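Local structure of multicopper oxidase type 1 (Nitrosomonas europaea, 3G5W) at residues A[140-145]-A[191-196]; A[165-170]-A[257-262]; A[198-203]-A[250-255]; A[246-251]-A[270-275]. The protein binds copper at blue and multinuclear sites as a two-domain multicopper oxidase, and probably couples substrate oxidation to the reduction of dioxygen, as in laccases. All coordinates share one frame; numbering follows the deposited sequence.

Contact 1: A[140-145]-A[191-196]; sequences ILMLSD and RLIGAG
Ile193 O is gripped by two backbone N-H groups. Leu143 N arrives from the adjacent strand, 2.9 Å from Ile193 O, lying nearly along the C=O axis in an almost straight bond (174°). Ala195 N turns back to the same oxygen through a weak bond, closing an inverse gamma turn centred on Gly194. Ahead of that turn the strands run parallel: Ile193 N donates to Leu141 O at 3.0 Å, in the carbonyl plane, and Leu141 N to Arg191 O at 2.9 Å, this time from above the plane. On one face Ile193 lies beside Met142, its CD1 4.0 Å from Met142 CG. A bend at chi3 (76°) folds the methionine tip back, so that Met142 CE sits 4.1 Å from Ile193 CG2. Trp101 of strand 98-103 packs on both. On the other face Leu141 and Leu192 point the same way, with Leu141 CG 3.8 Å from Leu192 CD2. Beyond the turn a water bridges Ser144 OG and Ala195 O, while Asp145 OD2 accepts from His198 N. Such a buried parallel pair belongs to the Greek-key beta-sandwich of a cupredoxin domain, here the second, with a strand of the first domain packed against it.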
loop_
_atom_site.group_PDB
_atom_site.type_symbol
_atom_site.label_atom_id
_atom_site.label_comp_id
_atom_site.label_asym_id
_atom_site.label_seq_id
_atom_site.Cartn_x
_atom_site.Cartn_y
_atom_site.Cartn_z
ATOM N N ILE A 140 19.997 -2.625 9.642
ATOM C CA ILE A 140 19.395 -1.634 8.751
ATOM C C ILE A 140 19.172 -2.298 7.394
ATOM O O ILE A 140 20.120 -2.828 6.808
ATOM C CB ILE A 140 20.302 -0.381 8.593
ATOM C CG1 ILE A 140 20.441 0.346 9.940
ATOM C CG2 ILE A 140 19.760 0.562 7.498
ATOM C CD1 ILE A 140 21.539 1.388 9.981
ATOM N N LEU A 141 17.920 -2.315 6.934
ATOM C CA LEU A 141 17.589 -2.826 5.594
ATOM C C LEU A 141 16.915 -1.737 4.764
ATOM O O LEU A 141 15.750 -1.387 5.002
ATOM C CB LEU A 141 16.665 -4.057 5.632
ATOM C CG LEU A 141 16.611 -5.238 6.619
ATOM C CD1 LEU A 141 16.378 -6.536 5.840
ATOM C CD2 LEU A 141 17.773 -5.387 7.579
ATOM N N MET A 142 17.649 -1.219 3.783
ATOM C CA MET A 142 17.125 -0.191 2.887
ATOM C C MET A 142 16.658 -0.830 1.583
ATOM O O MET A 142 17.437 -1.486 0.895
ATOM C CB MET A 142 18.185 0.889 2.630
ATOM C CG MET A 142 18.727 1.514 3.931
ATOM S SD MET A 142 19.762 2.976 3.707
ATOM C CE MET A 142 18.510 4.204 3.342
ATOM N N LEU A 143 15.382 -0.637 1.263
ATOM C CA LEU A 143 14.742 -1.326 0.143
ATOM C C LEU A 143 14.648 -0.408 -1.062
ATOM O O LEU A 143 14.146 0.713 -0.950
ATOM C CB LEU A 143 13.334 -1.790 0.550
ATOM C CG LEU A 143 13.241 -2.521 1.898
ATOM C CD1 LEU A 143 11.785 -2.720 2.320
ATOM C CD2 LEU A 143 13.995 -3.854 1.846
ATOM N N SER A 144 15.114 -0.894 -2.211
ATOM C CA SER A 144 15.169 -0.092 -3.434
ATOM C C SER A 144 14.704 -0.870 -4.652
ATOM O O SER A 144 14.842 -2.094 -4.702
ATOM C CB SER A 144 16.594 0.400 -3.690
ATOM O OG SER A 144 16.975 1.359 -2.729
ATOM N N ASP A 145 14.175 -0.135 -5.632
ATOM C CA ASP A 145 13.678 -0.698 -6.892
ATOM C C ASP A 145 14.387 -0.004 -8.062
ATOM O O ASP A 145 14.492 1.227 -8.086
ATOM C CB ASP A 145 12.163 -0.497 -6.972
ATOM C CG ASP A 145 11.474 -0.803 -5.648
ATOM O OD1 ASP A 145 11.405 -1.987 -5.287
ATOM O OD2 ASP A 145 11.024 0.137 -4.960
ATOM N N ARG A 191 15.497 -2.438 11.069
ATOM C CA ARG A 191 15.095 -1.080 10.722
ATOM C C ARG A 191 14.855 -1.029 9.209
ATOM O O ARG A 191 15.801 -0.948 8.420
ATOM C CB ARG A 191 16.162 -0.080 11.177
ATOM C CG ARG A 191 16.474 -0.141 12.687
ATOM C CD ARG A 191 17.579 0.844 13.063
ATOM N NE ARG A 191 17.907 0.826 14.494
ATOM C CZ ARG A 191 17.605 1.794 15.355
ATOM N NH1 ARG A 191 16.941 2.877 14.960
ATOM N NH2 ARG A 191 17.977 1.681 16.629
ATOM N N LEU A 192 13.584 -1.127 8.813
ATOM C CA LEU A 192 13.216 -1.180 7.402
ATOM C C LEU A 192 13.004 0.234 6.890
ATOM O O LEU A 192 12.261 1.007 7.490
ATOM C CB LEU A 192 11.928 -2.001 7.200
ATOM C CG LEU A 192 11.828 -3.405 7.816
ATOM C CD1 LEU A 192 10.465 -4.023 7.508
ATOM C CD2 LEU A 192 12.963 -4.312 7.342
ATOM N N ILE A 193 13.665 0.570 5.785
ATOM C CA ILE A 193 13.548 1.898 5.190
ATOM C C ILE A 193 13.078 1.764 3.744
ATOM O O ILE A 193 13.699 1.065 2.947
ATOM C CB ILE A 193 14.879 2.709 5.285
ATOM C CG1 ILE A 193 15.390 2.737 6.743
ATOM C CG2 ILE A 193 14.672 4.137 4.745
ATOM C CD1 ILE A 193 16.798 3.322 6.937
ATOM N N GLY A 194 11.952 2.406 3.435
ATOM C CA GLY A 194 11.383 2.383 2.091
ATOM C C GLY A 194 12.050 3.429 1.216
ATOM O O GLY A 194 11.522 4.522 1.018
ATOM N N ALA A 195 13.227 3.088 0.705
ATOM C CA ALA A 195 14.012 4.010 -0.110
ATOM C C ALA A 195 13.541 4.022 -1.563
ATOM O O ALA A 195 13.897 4.926 -2.331
ATOM C CB ALA A 195 15.500 3.658 -0.020
ATOM N N GLY A 196 12.711 3.044 -1.921
ATOM C CA GLY A 196 12.305 2.828 -3.304
ATOM C C GLY A 196 11.000 3.465 -3.723
ATOM O O GLY A 196 10.370 4.198 -2.953
HETATM O O HOH W 1 16.017 3.708 -4.030
#

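Contact 2: A[165-170]-A[257-262]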
loop_
_atom_site.group_PDB
_atom_site.type_symbol
_atom_site.label_atom_id
_atom_site.label_comp_id
_atom_site.label_asym_id
_atom_site.label_seq_id
_atom_site.Cartn_x
_atom_site.Cartn_y
_atom_site.Cartn_z
ATOM N N ASP A 165 13.010 -3.838 -12.842
ATOM C CA ASP A 165 13.445 -5.224 -13.010
ATOM C C ASP A 165 14.487 -5.736 -12.012
ATOM O O ASP A 165 14.825 -6.914 -12.045
ATOM C CB ASP A 165 13.913 -5.487 -14.455
ATOM C CG ASP A 165 14.918 -4.467 -14.955
ATOM O OD1 ASP A 165 15.385 -3.602 -14.176
ATOM O OD2 ASP A 165 15.242 -4.537 -16.159
ATOM N N TYR A 166 14.999 -4.859 -11.147
ATOM C CA TYR A 166 15.879 -5.284 -10.049
ATOM C C TYR A 166 15.446 -4.667 -8.724
ATOM O O TYR A 166 15.005 -3.518 -8.675
ATOM C CB TYR A 166 17.366 -4.994 -10.337
ATOM C CG TYR A 166 17.940 -5.895 -11.410
ATOM C CD1 TYR A 166 18.637 -7.063 -11.073
ATOM C CD2 TYR A 166 17.767 -5.591 -12.763
ATOM C CE1 TYR A 166 19.150 -7.902 -12.059
ATOM C CE2 TYR A 166 18.271 -6.420 -13.755
ATOM C CZ TYR A 166 18.967 -7.570 -13.396
ATOM O OH TYR A 166 19.462 -8.387 -14.376
ATOM N N TYR A 167 15.566 -5.459 -7.661
ATOM C CA TYR A 167 15.092 -5.084 -6.329
ATOM C C TYR A 167 16.162 -5.458 -5.313
ATOM O O TYR A 167 16.697 -6.560 -5.355
ATOM C CB TYR A 167 13.753 -5.784 -6.040
ATOM C CG TYR A 167 12.803 -5.589 -7.189
ATOM C CD1 TYR A 167 12.015 -4.438 -7.276
ATOM C CD2 TYR A 167 12.753 -6.509 -8.239
ATOM C CE1 TYR A 167 11.168 -4.226 -8.366
ATOM C CE2 TYR A 167 11.909 -6.305 -9.330
ATOM C CZ TYR A 167 11.119 -5.163 -9.378
ATOM O OH TYR A 167 10.282 -4.946 -10.447
ATOM N N THR A 168 16.483 -4.535 -4.413
ATOM C CA THR A 168 17.652 -4.719 -3.547
ATOM C C THR A 168 17.386 -4.439 -2.064
ATOM O O THR A 168 16.506 -3.653 -1.725
ATOM C CB THR A 168 18.862 -3.846 -4.014
ATOM O OG1 THR A 168 18.524 -2.457 -3.935
ATOM C CG2 THR A 168 19.303 -4.190 -5.453
ATOM N N ILE A 169 18.136 -5.122 -1.200
ATOM C CA ILE A 169 18.328 -4.709 0.198
ATOM C C ILE A 169 19.752 -4.160 0.270
ATOM O O ILE A 169 20.707 -4.875 -0.054
ATOM C CB ILE A 169 18.225 -5.881 1.210
ATOM C CG1 ILE A 169 16.893 -6.635 1.073
ATOM C CG2 ILE A 169 18.408 -5.356 2.653
ATOM C CD1 ILE A 169 16.822 -7.942 1.884
ATOM N N ASN A 170 19.889 -2.892 0.662
ATOM C CA ASN A 170 21.206 -2.220 0.713
ATOM C C ASN A 170 22.003 -2.402 -0.585
ATOM O O ASN A 170 23.200 -2.728 -0.569
ATOM C CB ASN A 170 22.009 -2.670 1.936
ATOM C CG ASN A 170 21.278 -2.389 3.242
ATOM O OD1 ASN A 170 20.335 -1.599 3.275
ATOM N ND2 ASN A 170 21.706 -3.044 4.323
ATOM N N HIS A 257 8.947 -8.813 -6.911
ATOM C CA HIS A 257 10.149 -8.241 -6.289
ATOM C C HIS A 257 11.175 -9.306 -5.884
ATOM O O HIS A 257 12.178 -8.987 -5.236
ATOM C CB HIS A 257 9.794 -7.394 -5.053
ATOM C CG HIS A 257 9.007 -6.154 -5.361
ATOM N ND1 HIS A 257 8.488 -5.342 -4.376
ATOM C CD2 HIS A 257 8.644 -5.597 -6.540
ATOM C CE1 HIS A 257 7.853 -4.326 -4.934
ATOM N NE2 HIS A 257 7.930 -4.458 -6.247
ATOM N N THR A 258 10.911 -10.562 -6.238
ATOM C CA THR A 258 11.842 -11.663 -5.950
ATOM C C THR A 258 12.452 -12.234 -7.238
ATOM O O THR A 258 12.847 -13.407 -7.303
ATOM C CB THR A 258 11.176 -12.798 -5.142
ATOM O OG1 THR A 258 10.073 -13.331 -5.887
ATOM C CG2 THR A 258 10.688 -12.292 -3.788
ATOM N N THR A 259 12.526 -11.391 -8.258
ATOM C CA THR A 259 13.146 -11.771 -9.525
ATOM C C THR A 259 14.348 -10.873 -9.828
ATOM O O THR A 259 14.350 -9.686 -9.471
ATOM C CB THR A 259 12.138 -11.737 -10.701
ATOM O OG1 THR A 259 11.490 -10.462 -10.750
ATOM C CG2 THR A 259 11.075 -12.824 -10.551
ATOM N N ASN A 260 15.369 -11.464 -10.459
ATOM C CA ASN A 260 16.501 -10.742 -11.033
ATOM C C ASN A 260 16.325 -10.713 -12.547
ATOM O O ASN A 260 16.507 -11.731 -13.209
ATOM C CB ASN A 260 17.828 -11.443 -10.689
ATOM C CG ASN A 260 18.173 -11.373 -9.214
ATOM O OD1 ASN A 260 17.740 -10.463 -8.502
ATOM N ND2 ASN A 260 18.969 -12.335 -8.747
ATOM N N GLY A 261 15.947 -9.564 -13.094
ATOM C CA GLY A 261 15.568 -9.497 -14.504
ATOM C C GLY A 261 14.387 -10.423 -14.725
ATOM O O GLY A 261 13.368 -10.295 -14.050
ATOM N N ASP A 262 14.511 -11.380 -15.641
ATOM C CA ASP A 262 13.426 -12.362 -15.794
ATOM C C ASP A 262 13.686 -13.742 -15.159
ATOM O O ASP A 262 12.985 -14.714 -15.452
ATOM C CB ASP A 262 12.940 -12.460 -17.248
ATOM C CG ASP A 262 14.011 -12.903 -18.208
ATOM O OD1 ASP A 262 15.147 -13.202 -17.771
ATOM O OD2 ASP A 262 13.701 -12.954 -19.427
HETATM O O HOH W 2 12.557 -8.580 -12.305
HETATM O O HOH W 3 16.289 -8.186 -8.377
#
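Strand 166-169 meets a loop, 257-262, without regular helix or strand, so the two backbones touch at a few points and form no ladder. One direct hydrogen bond joins them: Gly261 N approaches Asp165 O at 3.1 Å, nearly along the C=O axis. Gly261 reaches this place with a positive phi of 60°. Two waters do the rest. One donates to Asp165 O and Gly261 O and accepts from Thr259 OG1; the other accepts from Tyr167 N, 2.9 Å away, and also reaches Thr259 O and Asn260 OD1. Among the side chains Tyr167 dominates. Its ring forms an offset stack with His257, the centroids 4.5 Å apart and the planes at 28°, with His257 CD2 3.4 Å from Tyr167 CE1. His257 CA also sits over the tyrosine face in a CH-pi contact, while Thr259 O lies in plane at the ring edge. Tyr166 carries Gly261 N over one face, toward the rim and 3.6 Å from Tyr166 CZ. The imidazole of His257 is held at both nitrogens, ND1 by Asp252 and NE2 by His198. Asp165 and Tyr166 together face Trp146 in a classic beta bulge, at the outer strand of a cupredoxin sheet against which this loop packs.

Contact 3: A[198-203]-A[250-255]. With C2O (Cu-O-Cu linkage), chain P; C1O (Cu-O linkage), chain H.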
loop_
_atom_site.group_PDB
_atom_site.type_symbol
_atom_site.label_atom_id
_atom_site.label_comp_id
_atom_site.label_asym_id
_atom_site.label_seq_id
_atom_site.Cartn_x
_atom_site.Cartn_y
_atom_site.Cartn_z
ATOM N N HIS A 198 8.364 1.630 -4.926
ATOM C CA HIS A 198 7.291 0.659 -4.748
ATOM C C HIS A 198 7.009 0.406 -3.270
ATOM O O HIS A 198 7.876 0.610 -2.409
ATOM C CB HIS A 198 7.666 -0.685 -5.382
ATOM C CG HIS A 198 7.717 -0.673 -6.879
ATOM N ND1 HIS A 198 7.745 -1.832 -7.626
ATOM C CD2 HIS A 198 7.747 0.346 -7.771
ATOM C CE1 HIS A 198 7.792 -1.527 -8.912
ATOM N NE2 HIS A 198 7.792 -0.212 -9.026
ATOM N N VAL A 199 5.789 -0.046 -2.999
ATOM C CA VAL A 199 5.437 -0.632 -1.711
ATOM C C VAL A 199 6.101 -2.018 -1.619
ATOM O O VAL A 199 6.167 -2.751 -2.609
ATOM C CB VAL A 199 3.893 -0.763 -1.573
ATOM C CG1 VAL A 199 3.525 -1.273 -0.204
ATOM C CG2 VAL A 199 3.212 0.580 -1.826
ATOM N N HIS A 200 6.617 -2.358 -0.444
ATOM C CA HIS A 200 7.191 -3.674 -0.203
ATOM C C HIS A 200 6.417 -4.322 0.931
ATOM O O HIS A 200 5.930 -3.623 1.817
ATOM C CB HIS A 200 8.677 -3.558 0.164
ATOM C CG HIS A 200 9.480 -2.801 -0.846
ATOM N ND1 HIS A 200 9.941 -3.378 -2.009
ATOM C CD2 HIS A 200 9.866 -1.506 -0.888
ATOM C CE1 HIS A 200 10.585 -2.469 -2.721
ATOM N NE2 HIS A 200 10.553 -1.325 -2.063
ATOM N N ALA A 201 6.306 -5.646 0.889
ATOM C CA ALA A 201 5.602 -6.420 1.920
ATOM C C ALA A 201 6.574 -7.413 2.568
ATOM O O ALA A 201 6.724 -8.542 2.090
ATOM C CB ALA A 201 4.427 -7.148 1.306
ATOM N N ILE A 202 7.248 -6.987 3.635
ATOM C CA ILE A 202 8.348 -7.766 4.188
ATOM C C ILE A 202 7.827 -8.844 5.127
ATOM O O ILE A 202 7.285 -8.549 6.197
ATOM C CB ILE A 202 9.439 -6.896 4.884
ATOM C CG1 ILE A 202 10.010 -5.835 3.927
ATOM C CG2 ILE A 202 10.562 -7.777 5.448
ATOM C CD1 ILE A 202 10.600 -6.391 2.633
ATOM N N HIS A 203 8.024 -10.090 4.709
ATOM C CA HIS A 203 7.534 -11.244 5.431
ATOM C C HIS A 203 8.691 -12.057 6.033
ATOM O O HIS A 203 9.662 -12.361 5.339
ATOM C CB HIS A 203 6.677 -12.095 4.487
ATOM C CG HIS A 203 6.266 -13.402 5.076
ATOM N ND1 HIS A 203 5.572 -13.494 6.264
ATOM C CD2 HIS A 203 6.476 -14.673 4.662
ATOM C CE1 HIS A 203 5.368 -14.767 6.554
ATOM N NE2 HIS A 203 5.904 -15.502 5.598
ATOM N N ILE A 250 13.460 -14.411 4.995
ATOM C CA ILE A 250 12.832 -13.101 5.064
ATOM C C ILE A 250 12.875 -12.522 3.652
ATOM O O ILE A 250 13.925 -12.522 3.009
ATOM C CB ILE A 250 13.477 -12.166 6.129
ATOM C CG1 ILE A 250 13.198 -10.693 5.808
ATOM C CG2 ILE A 250 14.971 -12.421 6.268
ATOM C CD1 ILE A 250 13.466 -9.776 6.973
ATOM N N HIS A 251 11.722 -12.077 3.158
ATOM C CA HIS A 251 11.607 -11.643 1.770
ATOM C C HIS A 251 10.398 -10.746 1.541
ATOM O O HIS A 251 9.448 -10.745 2.327
ATOM C CB HIS A 251 11.531 -12.859 0.830
ATOM C CG HIS A 251 10.289 -13.679 0.998
ATOM N ND1 HIS A 251 9.182 -13.523 0.193
ATOM C CD2 HIS A 251 9.972 -14.649 1.889
ATOM C CE1 HIS A 251 8.240 -14.371 0.570
ATOM N NE2 HIS A 251 8.691 -15.063 1.599
ATOM N N ASP A 252 10.452 -9.989 0.449
ATOM C CA ASP A 252 9.313 -9.226 -0.014
ATOM C C ASP A 252 8.284 -10.229 -0.514
ATOM O O ASP A 252 8.611 -11.136 -1.298
ATOM C CB ASP A 252 9.741 -8.287 -1.146
ATOM C CG ASP A 252 8.722 -7.203 -1.426
ATOM O OD1 ASP A 252 7.519 -7.385 -1.117
ATOM O OD2 ASP A 252 9.129 -6.164 -1.972
ATOM N N HIS A 253 7.051 -10.086 -0.045
ATOM C CA HIS A 253 5.982 -10.984 -0.461
ATOM C C HIS A 253 5.260 -10.516 -1.723
ATOM O O HIS A 253 4.343 -11.191 -2.201
ATOM C CB HIS A 253 4.990 -11.260 0.675
ATOM C CG HIS A 253 4.372 -12.622 0.603
ATOM N ND1 HIS A 253 3.470 -12.978 -0.378
ATOM C CD2 HIS A 253 4.530 -13.717 1.383
ATOM C CE1 HIS A 253 3.105 -14.235 -0.204
ATOM N NE2 HIS A 253 3.727 -14.704 0.863
ATOM N N VAL A 254 5.654 -9.365 -2.270
ATOM C CA VAL A 254 5.249 -9.075 -3.646
ATOM C C VAL A 254 6.171 -9.839 -4.584
ATOM O O VAL A 254 7.391 -9.609 -4.637
ATOM C CB VAL A 254 4.985 -7.558 -3.983
ATOM C CG1 VAL A 254 5.228 -6.619 -2.798
ATOM C CG2 VAL A 254 5.647 -7.108 -5.288
ATOM N N ASP A 255 5.572 -10.818 -5.254
ATOM C CA ASP A 255 6.311 -11.879 -5.923
ATOM C C ASP A 255 7.184 -11.367 -7.053
ATOM O O ASP A 255 8.222 -11.950 -7.343
ATOM C CB ASP A 255 5.357 -12.967 -6.413
ATOM C CG ASP A 255 4.703 -13.738 -5.266
ATOM O OD1 ASP A 255 5.277 -13.783 -4.148
ATOM O OD2 ASP A 255 3.608 -14.307 -5.486
HETATM CU CU2 C2O P . 8.249 -16.944 2.237
HETATM CU CU3 C2O P . 3.246 -16.541 2.094
HETATM O O1 C2O P . 5.917 -16.779 1.952
HETATM CU CU4 C1O H . 5.594 -17.378 5.268
HETATM O O3 C1O H . 5.252 -18.014 7.990
#
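Three histidines each put NE2 on a copper. His203 NE2 lies 1.9 Å from CU4 of the Cu-O group, His251 NE2 2.0 Å from CU2 of the Cu-O-Cu group, and His253 NE2 2.3 Å from CU3 of the latter. His205 of the same chain and His105 of the second subunit also bind CU2; from that subunit His61 and His103 join at CU3, His59 at CU4. The side chains of His203 and His253 run alongside each other, their rings an offset edge-to-face pair, the edge of His253 toward the face of His203, planes at 68°. This is the trinuclear copper cluster of multicopper oxidases, built from His-X-His pairs and, in this two-domain form, lodged between subunits. His251 ND1 donates to Asp252 O at 2.9 Å, which fixes the turn of its ring; His203 ND1 is held by Asp226 O. The strands beneath are antiparallel, His203 N donating to His251 O at 2.9 Å. His253 N, 2.7 Å from Ala201 O, ties in the next ligand. Further out, the Asp252 carboxylate accepts from His200 ND1 at OD2, 2.9 Å and in the imidazole plane, and from His257 ND1. Its OD1 takes Ala201 N, 2.9 Å off, and Val254 N in an Asx turn.

Contact 4: A[246-251]-A[270-275]. With C2O (Cu-O-Cu linkage), chain P.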
loop_
_atom_site.group_PDB
_atom_site.type_symbol
_atom_site.label_atom_id
_atom_site.label_comp_id
_atom_site.label_asym_id
_atom_site.label_seq_id
_atom_site.Cartn_x
_atom_site.Cartn_y
_atom_site.Cartn_z
ATOM N N GLY A 246 16.371 -22.471 13.451
ATOM C CA GLY A 246 16.173 -23.015 12.112
ATOM C C GLY A 246 16.827 -22.119 11.072
ATOM O O GLY A 246 17.616 -21.240 11.410
ATOM N N LEU A 247 16.523 -22.376 9.804
ATOM C CA LEU A 247 16.904 -21.496 8.706
ATOM C C LEU A 247 15.613 -20.902 8.158
ATOM O O LEU A 247 14.701 -21.642 7.759
ATOM C CB LEU A 247 17.685 -22.263 7.626
ATOM C CG LEU A 247 18.983 -22.951 8.089
ATOM C CD1 LEU A 247 19.630 -23.729 6.959
ATOM C CD2 LEU A 247 19.985 -21.953 8.691
ATOM N N TRP A 248 15.532 -19.573 8.163
ATOM C CA TRP A 248 14.264 -18.874 7.965
ATOM C C TRP A 248 14.351 -17.785 6.909
ATOM O O TRP A 248 15.205 -16.902 6.988
ATOM C CB TRP A 248 13.814 -18.235 9.275
ATOM C CG TRP A 248 13.710 -19.185 10.426
ATOM C CD1 TRP A 248 14.562 -19.286 11.491
ATOM C CD2 TRP A 248 12.701 -20.177 10.622
ATOM N NE1 TRP A 248 14.131 -20.272 12.352
ATOM C CE2 TRP A 248 12.988 -20.833 11.842
ATOM C CE3 TRP A 248 11.567 -20.566 9.892
ATOM C CZ2 TRP A 248 12.191 -21.871 12.342
ATOM C CZ3 TRP A 248 10.770 -21.598 10.393
ATOM C CH2 TRP A 248 11.083 -22.230 11.612
ATOM N N MET A 249 13.454 -17.840 5.934
ATOM C CA MET A 249 13.399 -16.812 4.901
ATOM C C MET A 249 12.870 -15.503 5.457
ATOM O O MET A 249 11.966 -15.486 6.294
ATOM C CB MET A 249 12.494 -17.239 3.743
ATOM C CG MET A 249 12.921 -18.487 3.004
ATOM S SD MET A 249 14.618 -18.505 2.365
ATOM C CE MET A 249 14.654 -17.016 1.382
ATOM N N ILE A 250 13.460 -14.411 4.995
ATOM C CA ILE A 250 12.832 -13.101 5.064
ATOM C C ILE A 250 12.875 -12.522 3.652
ATOM O O ILE A 250 13.925 -12.522 3.009
ATOM C CB ILE A 250 13.477 -12.166 6.129
ATOM C CG1 ILE A 250 13.198 -10.693 5.808
ATOM C CG2 ILE A 250 14.971 -12.421 6.268
ATOM C CD1 ILE A 250 13.466 -9.776 6.973
ATOM N N HIS A 251 11.722 -12.077 3.158
ATOM C CA HIS A 251 11.607 -11.643 1.770
ATOM C C HIS A 251 10.398 -10.746 1.541
ATOM O O HIS A 251 9.448 -10.745 2.327
ATOM C CB HIS A 251 11.531 -12.859 0.830
ATOM C CG HIS A 251 10.289 -13.679 0.998
ATOM N ND1 HIS A 251 9.182 -13.523 0.193
ATOM C CD2 HIS A 251 9.972 -14.649 1.889
ATOM C CE1 HIS A 251 8.240 -14.371 0.570
ATOM N NE2 HIS A 251 8.691 -15.063 1.599
ATOM N N THR A 270 16.548 -12.585 1.916
ATOM C CA THR A 270 17.693 -13.168 2.621
ATOM C C THR A 270 17.207 -14.280 3.563
ATOM O O THR A 270 16.040 -14.691 3.496
ATOM C CB THR A 270 18.595 -12.101 3.335
ATOM O OG1 THR A 270 19.807 -12.722 3.784
ATOM C CG2 THR A 270 17.899 -11.442 4.527
ATOM N N THR A 271 18.101 -14.791 4.407
ATOM C CA THR A 271 17.716 -15.771 5.421
ATOM C C THR A 271 18.180 -15.348 6.805
ATOM O O THR A 271 19.106 -14.541 6.942
ATOM C CB THR A 271 18.280 -17.185 5.121
ATOM O OG1 THR A 271 19.709 -17.165 5.224
ATOM C CG2 THR A 271 17.884 -17.647 3.732
ATOM N N ILE A 272 17.525 -15.899 7.821
ATOM C CA ILE A 272 18.002 -15.852 9.198
ATOM C C ILE A 272 18.598 -17.225 9.518
ATOM O O ILE A 272 17.916 -18.240 9.373
ATOM C CB ILE A 272 16.851 -15.553 10.189
ATOM C CG1 ILE A 272 16.290 -14.140 9.968
ATOM C CG2 ILE A 272 17.313 -15.753 11.643
ATOM C CD1 ILE A 272 14.906 -13.929 10.582
ATOM N N GLU A 273 19.863 -17.244 9.937
ATOM C CA GLU A 273 20.576 -18.486 10.293
ATOM C C GLU A 273 20.859 -18.552 11.795
ATOM O O GLU A 273 21.573 -17.701 12.328
ATOM C CB GLU A 273 21.918 -18.571 9.546
ATOM C CG GLU A 273 21.834 -18.605 8.024
ATOM C CD GLU A 273 23.196 -18.536 7.341
ATOM O OE1 GLU A 273 23.260 -18.801 6.116
ATOM O OE2 GLU A 273 24.208 -18.213 8.009
ATOM N N TYR A 274 20.309 -19.558 12.477
ATOM C CA TYR A 274 20.655 -19.802 13.881
ATOM C C TYR A 274 21.901 -20.672 13.975
ATOM O O TYR A 274 22.020 -21.677 13.268
ATOM C CB TYR A 274 19.543 -20.537 14.599
ATOM C CG TYR A 274 18.351 -19.726 15.024
ATOM C CD1 TYR A 274 18.083 -19.536 16.379
ATOM C CD2 TYR A 274 17.453 -19.201 14.086
ATOM C CE1 TYR A 274 16.979 -18.838 16.794
ATOM C CE2 TYR A 274 16.332 -18.491 14.500
ATOM C CZ TYR A 274 16.109 -18.321 15.857
ATOM O OH TYR A 274 15.014 -17.649 16.314
ATOM N N GLU A 275 22.818 -20.311 14.865
ATOM C CA GLU A 275 24.043 -21.095 15.003
ATOM C C GLU A 275 23.764 -22.510 15.514
ATOM O O GLU A 275 24.521 -23.429 15.221
ATOM C CB GLU A 275 25.093 -20.372 15.853
ATOM C CG GLU A 275 24.692 -20.043 17.261
ATOM C CD GLU A 275 25.851 -19.470 18.069
ATOM O OE1 GLU A 275 26.451 -18.454 17.634
ATOM O OE2 GLU A 275 26.153 -20.032 19.145
HETATM CU CU2 C2O P . 8.249 -16.944 2.237
HETATM CU CU3 C2O P . 3.246 -16.541 2.094
HETATM O O1 C2O P . 5.917 -16.779 1.952
#
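Trp248, Ile250 and Ile272 bury the most surface here, and all three project from one face of an antiparallel strand pair. Trp248 and Ile272 form a hydrogen-bonded pair: Trp248 N donates to Ile272 O at 3.0 Å, and Ile272 N returns a shorter bond to Trp248 O at 2.7 Å, both in the carbonyl planes. The indole then meets Tyr274 rim to rim, neither ring over the other's face, with planes at 74° and Trp248 CD1 3.6 Å from Tyr274 CE2. Both polar ends are anchored on Asn244, Trp248 NE1 on its carbonyl oxygen and Tyr274 OH on its backbone nitrogen. Ile250 is the next hydrogen-bonded position along, opposite Thr270; Thr270 N lies 2.8 Å from Ile250 O, nearly along the C=O axis. Each of these residues places CG2 between its backbone N and carbonyl carbon, so the methyls run side by side, Ile250 CG2 3.5 Å from Thr270 CG2. Ile250 CG2 also faces Ile272 CG1 at 4.3 Å, linking the aliphatic row. The pair lies inside a sheet of the second cupredoxin domain, between strands 200-204 and 180-182, and its first strand runs on into the copper ligand His251. On the reverse face Met249 bends at chi2 and chi3 (-54° and -55°), laying SD 3.6 Å from Thr271 CG2. Leu247 CD2 rests on the stem of Glu273, 3.9 Å from Glu273 CG, while that carboxylate is engaged by Arg181 and Tyr284. Trp69 of the second subunit packs against both Leu247 and Trp248.

Contacts 1, 3 and 4 are buried; contact 2 is only partly so. Contact 1 holds one sheet of the second domain by parallel pairing and apolar packing, and contact 2 continues from it, since strand 166-169 pairs with 137-146, but waters and ring stacking take over there. Contacts 3 and 4 share strand 247-252 in the other sheet, both antiparallel: one flank carries histidines and a buried carboxylate, the other aromatic and branched side chains. Polar bridges tie contact 3 to contacts 1 and 2. Contacts 2, 3 and 4 touch the second subunit, whereas contact 1 touches no other chain.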